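PDB 1O8V: fatty acid-binding protein homolog 1 from Echinococcus granulosus, which binds long-chain fatty acids inside its beta-barrel and has been implicated in the acquisition, storage and transport of lipids. Local coordinates for residues 111-119 / 126-134. Sequence-based numbering, arbitrary orientation.
Sequences EGNELKATV and CVRTYSKVA. With PLM (palmitic acid), chain B.
Leu-115 with Tyr-130, Ala-117 with Arg-128 and Val-119 with Cys-126 are the hydrogen-bonded pairs of an antiparallel hairpin, each joined by two backbone bonds. Lys-132 N to Asn-113 O adds one more bond at the open end.

On the barrel's interior face, palmitate O1 takes two bonds, from Tyr-130 OH at 2.6 Å and from Arg-128 NE at 2.9 Å; Arg-108 NH2 is a further donor to the ligand. The two arginines and the tyrosine thus hold the fatty acid's carboxylate head inside the barrel, the P2 motif familiar from this family. The bend of the Arg-128 chain at chi3 (78°) brings NE beside the carboxylate, with O1 at the edge of the guanidinium, near its plane, and O1 lies in the plane of the Tyr-130 ring. Leu-115 runs alongside that ring, CD2 reaching its CD1 at 3.9 Å, while Val-119 CG2 meets palmitate C2 at 3.8 Å.

On the outer face, Lys-116, bent at chi4 (-87°), brings NZ to Thr-129 OG1 at 2.6 Å. The Thr-129 methyl, CG2, instead packs against the Glu-114 carboxylate carbon CD at 3.5 Å.

In this FABP barrel, strand 103-111 flanks the hairpin beside 114-121, and strand 7-15 beside 124-132; helix 17-24 covers Val-119 and Cys-126 at the inner face.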
ATOM      1  N   GLU A 111       0.883   8.652  12.946  1.00 13.99           N
ATOM      2  CA  GLU A 111       1.134   9.354  14.195  1.00 15.76           C
ATOM      3  C   GLU A 111       1.854  10.624  13.825  1.00 16.05           C
ATOM      4  O   GLU A 111       3.007  10.590  13.383  1.00 15.48           O
ATOM      5  CB  GLU A 111       1.974   8.521  15.139  1.00 16.99           C
ATOM      6  CG  GLU A 111       2.290   9.211  16.475  1.00 19.47           C
ATOM      7  CD  GLU A 111       1.045   9.552  17.288  1.00 22.62           C
ATOM      8  OE1 GLU A 111       0.231   8.644  17.539  1.00 25.11           O
ATOM      9  OE2 GLU A 111       0.854  10.740  17.639  1.00 26.63           O
ATOM     10  N   GLY A 112       1.162  11.740  13.995  1.00 17.29           N
ATOM     11  CA  GLY A 112       1.703  13.038  13.647  1.00 17.15           C
ATOM     12  C   GLY A 112       2.044  13.102  12.180  1.00 17.60           C
ATOM     13  O   GLY A 112       1.175  12.878  11.317  1.00 18.36           O
ATOM     14  N   ASN A 113       3.309  13.375  11.903  1.00 17.55           N
ATOM     15  CA  ASN A 113       3.749  13.607  10.539  1.00 18.00           C
ATOM     16  C   ASN A 113       4.185  12.323   9.859  1.00 16.99           C
ATOM     17  O   ASN A 113       4.665  12.369   8.736  1.00 17.10           O
ATOM     18  CB  ASN A 113       4.908  14.629  10.518  1.00 18.58           C
ATOM     19  CG  ASN A 113       4.428  16.075  10.597  1.00 21.80           C
ATOM     20  OD1 ASN A 113       3.295  16.397  10.222  1.00 28.68           O
ATOM     21  ND2 ASN A 113       5.313  16.963  11.074  1.00 27.37           N
ATOM     22  N   GLU A 114       3.990  11.181  10.512  1.00 15.57           N
ATOM     23  CA  GLU A 114       4.562   9.936  10.005  1.00 15.26           C
ATOM     24  C   GLU A 114       3.502   8.896   9.712  1.00 13.50           C
ATOM     25  O   GLU A 114       2.678   8.623  10.561  1.00 15.04           O
ATOM     26  CB  GLU A 114       5.513   9.378  11.036  1.00 16.05           C
ATOM     27  CG  GLU A 114       6.288   8.155  10.575  1.00 19.54           C
ATOM     28  CD  GLU A 114       7.557   7.944  11.380  1.00 23.59           C
ATOM     29  OE1 GLU A 114       7.510   7.115  12.309  1.00 24.98           O
ATOM     30  OE2 GLU A 114       8.589   8.611  11.078  1.00 25.32           O
ATOM     31  N   LEU A 115       3.524   8.315   8.508  1.00 11.60           N
ATOM     32  CA  LEU A 115       2.670   7.168   8.178  1.00 10.64           C
ATOM     33  C   LEU A 115       3.540   5.928   8.070  1.00  9.94           C
ATOM     34  O   LEU A 115       4.546   5.940   7.365  1.00 10.66           O
ATOM     35  CB  LEU A 115       1.962   7.422   6.852  1.00 10.09           C
ATOM     36  CG  LEU A 115       0.889   6.425   6.399  1.00  9.64           C
ATOM     37  CD1 LEU A 115      -0.127   7.142   5.559  1.00  9.88           C
ATOM     38  CD2 LEU A 115       1.530   5.262   5.635  1.00 10.74           C
ATOM     39  N   LYS A 116       3.163   4.860   8.763  1.00 10.39           N
ATOM     40  CA  LYS A 116       3.900   3.606   8.714  1.00 10.01           C
ATOM     41  C   LYS A 116       3.018   2.544   8.079  1.00  9.70           C
ATOM     42  O   LYS A 116       1.918   2.270   8.555  1.00  9.51           O
ATOM     43  CB  LYS A 116       4.392   3.148  10.101  1.00 11.35           C
ATOM     44  CG  LYS A 116       5.601   3.909  10.603  1.00 16.05           C
ATOM     45  CD  LYS A 116       6.386   3.070  11.621  1.00 19.67           C
ATOM     46  CE  LYS A 116       7.715   3.736  11.985  1.00 22.31           C
ATOM     47  NZ  LYS A 116       8.850   3.403  11.066  1.00 25.32           N
ATOM     48  N   ALA A 117       3.522   1.946   7.006  1.00  8.32           N
ATOM     49  CA  ALA A 117       2.815   0.879   6.296  1.00  8.23           C
ATOM     50  C   ALA A 117       3.514  -0.426   6.566  1.00  7.74           C
ATOM     51  O   ALA A 117       4.656  -0.624   6.121  1.00  9.20           O
ATOM     52  CB  ALA A 117       2.803   1.142   4.824  1.00  7.62           C
ATOM     53  N   THR A 118       2.858  -1.315   7.292  1.00  6.77           N
ATOM     54  CA  THR A 118       3.380  -2.665   7.536  1.00  7.24           C
ATOM     55  C   THR A 118       2.775  -3.598   6.501  1.00  6.51           C
ATOM     56  O   THR A 118       1.572  -3.598   6.326  1.00  7.70           O
ATOM     57  CB  THR A 118       2.978  -3.115   8.934  1.00  7.95           C
ATOM     58  OG1 THR A 118       3.543  -2.222   9.905  1.00 10.30           O
ATOM     59  CG2 THR A 118       3.532  -4.502   9.279  1.00  9.49           C
ATOM     60  N   VAL A 119       3.616  -4.369   5.834  1.00  6.33           N
ATOM     61  CA  VAL A 119       3.196  -5.289   4.790  1.00  6.50           C
ATOM     62  C   VAL A 119       3.620  -6.681   5.224  1.00  6.77           C
ATOM     63  O   VAL A 119       4.796  -6.924   5.557  1.00  6.96           O
ATOM     64  CB  VAL A 119       3.864  -4.943   3.440  1.00  5.79           C
ATOM     65  CG1 VAL A 119       3.377  -5.841   2.327  1.00  6.63           C
ATOM     66  CG2 VAL A 119       3.640  -3.485   3.109  1.00  7.66           C
ATOM     67  N   CYS A 126       7.437  -6.401   6.405  1.00  7.65           N
ATOM     68  CA  CYS A 126       8.079  -5.236   5.826  1.00  7.58           C
ATOM     69  C   CYS A 126       7.467  -3.998   6.474  1.00  7.54           C
ATOM     70  O   CYS A 126       6.280  -3.956   6.758  1.00  6.21           O
ATOM     71  CB  CYS A 126       7.831  -5.234   4.310  1.00  7.77           C
ATOM     72  SG  CYS A 126       7.871  -3.610   3.523  1.00  8.07           S
ATOM     73  N   VAL A 127       8.289  -2.982   6.728  1.00  8.41           N
ATOM     74  CA  VAL A 127       7.777  -1.704   7.182  1.00  9.36           C
ATOM     75  C   VAL A 127       8.317  -0.603   6.281  1.00  8.60           C
ATOM     76  O   VAL A 127       9.532  -0.525   6.079  1.00  9.78           O
ATOM     77  CB  VAL A 127       8.166  -1.388   8.652  1.00 10.29           C
ATOM     78  CG1 VAL A 127       7.473  -0.128   9.062  1.00 10.50           C
ATOM     79  CG2 VAL A 127       7.795  -2.536   9.576  1.00 11.99           C
ATOM     80  N   ARG A 128       7.407   0.214   5.759  1.00  9.09           N
ATOM     81  CA  ARG A 128       7.698   1.376   4.911  1.00  9.11           C
ATOM     82  C   ARG A 128       7.204   2.634   5.584  1.00 10.10           C
ATOM     83  O   ARG A 128       6.020   2.743   5.926  1.00 10.50           O
ATOM     84  CB  ARG A 128       7.054   1.194   3.540  1.00  9.60           C
ATOM     85  CG  ARG A 128       7.750   0.090   2.752  1.00  9.91           C
ATOM     86  CD  ARG A 128       6.890  -0.563   1.695  1.00  9.77           C
ATOM     87  NE  ARG A 128       6.732   0.192   0.458  1.00 11.02           N
ATOM     88  CZ  ARG A 128       7.624   0.314  -0.513  1.00  9.29           C
ATOM     89  NH1 ARG A 128       8.877  -0.109  -0.385  1.00  8.94           N
ATOM     90  NH2 ARG A 128       7.263   0.965  -1.626  1.00 10.15           N
ATOM     91  N   THR A 129       8.133   3.571   5.826  1.00  9.71           N
ATOM     92  CA  THR A 129       7.836   4.769   6.599  1.00 10.40           C
ATOM     93  C   THR A 129       7.808   5.988   5.701  1.00 10.74           C
ATOM     94  O   THR A 129       8.752   6.219   4.937  1.00 10.65           O
ATOM     95  CB  THR A 129       8.912   4.941   7.669  1.00 10.90           C
ATOM     96  OG1 THR A 129       8.979   3.756   8.472  1.00 13.09           O
ATOM     97  CG2 THR A 129       8.570   6.076   8.616  1.00 11.82           C
ATOM     98  N   TYR A 130       6.745   6.765   5.830  1.00 10.46           N
ATOM     99  CA  TYR A 130       6.487   7.929   4.994  1.00 10.91           C
ATOM    100  C   TYR A 130       6.398   9.173   5.864  1.00 12.41           C
ATOM    101  O   TYR A 130       5.997   9.092   7.021  1.00 12.28           O
ATOM    102  CB  TYR A 130       5.134   7.796   4.301  1.00 11.17           C
ATOM    103  CG  TYR A 130       4.982   6.708   3.256  1.00  8.66           C
ATOM    104  CD1 TYR A 130       4.846   5.371   3.611  1.00  9.80           C
ATOM    105  CD2 TYR A 130       4.936   7.036   1.913  1.00  8.55           C
ATOM    106  CE1 TYR A 130       4.674   4.385   2.634  1.00  9.36           C
ATOM    107  CE2 TYR A 130       4.761   6.065   0.944  1.00  9.74           C
ATOM    108  CZ  TYR A 130       4.650   4.752   1.300  1.00 11.00           C
ATOM    109  OH  TYR A 130       4.481   3.845   0.279  1.00 10.73           O
ATOM    110  N   SER A 131       6.753  10.316   5.292  1.00 12.83           N
ATOM    111  CA  SER A 131       6.626  11.614   5.965  1.00 14.06           C
ATOM    112  C   SER A 131       5.536  12.420   5.265  1.00 14.45           C
ATOM    113  O   SER A 131       5.390  12.354   4.056  1.00 14.19           O
ATOM    114  CB  SER A 131       7.966  12.347   5.914  1.00 14.20           C
ATOM    115  OG  SER A 131       8.323  12.597   4.560  1.00 17.89           O
ATOM    116  N   LYS A 132       4.789  13.215   6.017  1.00 15.50           N
ATOM    117  CA  LYS A 132       3.752  14.046   5.459  1.00 17.22           C
ATOM    118  C   LYS A 132       4.342  15.218   4.660  1.00 17.70           C
ATOM    119  O   LYS A 132       5.251  15.913   5.131  1.00 18.78           O
ATOM    120  CB  LYS A 132       2.869  14.564   6.604  1.00 17.40           C
ATOM    121  CG  LYS A 132       1.526  14.991   6.141  1.00 20.01           C
ATOM    122  CD  LYS A 132       0.525  15.193   7.282  1.00 24.39           C
ATOM    123  CE  LYS A 132      -0.899  14.818   6.859  1.00 24.92           C
ATOM    124  NZ  LYS A 132      -1.272  15.218   5.452  1.00 28.79           N
ATOM    125  N   VAL A 133       3.848  15.412   3.447  1.00 18.49           N
ATOM    126  CA  VAL A 133       4.287  16.514   2.594  1.00 19.76           C
ATOM    127  C   VAL A 133       3.312  17.675   2.750  1.00 21.05           C
ATOM    128  O   VAL A 133       3.708  18.833   2.958  1.00 22.13           O
ATOM    129  CB  VAL A 133       4.326  16.083   1.117  1.00 19.43           C
ATOM    130  CG1 VAL A 133       4.744  17.259   0.233  1.00 20.70           C
ATOM    131  CG2 VAL A 133       5.269  14.878   0.937  1.00 20.31           C
ATOM    132  N   ALA A 134       2.034  17.356   2.603  1.00 22.71           N
ATOM    133  CA  ALA A 134       0.953  18.311   2.805  1.00 23.85           C
ATOM    134  C   ALA A 134      -0.324  17.588   3.243  1.00 24.94           C
ATOM    135  O   ALA A 134      -0.443  16.387   2.968  1.00 23.81           O
ATOM    136  CB  ALA A 134       0.725  19.063   1.533  1.00 24.35           C
ATOM    137  OXT ALA A 134      -1.234  18.161   3.879  1.00 25.31           O
TER
HETATM  138  C1  PLM B1136       2.951   0.743   0.668  1.00 14.62           C
HETATM  139  O1  PLM B1136       4.092   1.328   0.832  1.00 12.89           O
HETATM  140  O2  PLM B1136       1.880   1.509   0.688  1.00 15.63           O
HETATM  141  C2  PLM B1136       2.920  -0.772   0.477  1.00 14.51           C
HETATM  142  C3  PLM B1136       2.185  -1.198  -0.785  1.00 16.42           C
HETATM  143  C4  PLM B1136       2.391  -2.702  -0.983  1.00 17.94           C
HETATM  144  C5  PLM B1136       1.577  -3.203  -2.170  1.00 16.39           C
HETATM  145  C6  PLM B1136       1.632  -4.729  -2.342  1.00 18.93           C
HETATM  146  C7  PLM B1136       3.005  -5.327  -2.657  1.00 19.95           C
HETATM  147  C8  PLM B1136       3.210  -5.394  -4.150  1.00 19.04           C
HETATM  148  C9  PLM B1136       4.603  -5.823  -4.578  1.00 17.18           C
HETATM  149  CA  PLM B1136       4.951  -5.186  -5.911  1.00 16.86           C
HETATM  150  CB  PLM B1136       6.252  -4.428  -5.902  1.00 17.93           C
HETATM  151  CC  PLM B1136       6.550  -3.683  -7.203  1.00 17.45           C
HETATM  152  CD  PLM B1136       7.257  -2.373  -6.933  1.00 20.46           C
HETATM  153  CE  PLM B1136       6.370  -1.141  -6.979  1.00 22.91           C
HETATM  154  CF  PLM B1136       7.152   0.096  -6.545  1.00 24.46           C
HETATM  155  CG  PLM B1136       6.334   1.384  -6.550  1.00 25.25           C
HETATM  156  O   HOH W   1       8.518   9.830   8.729  1.00 27.13           O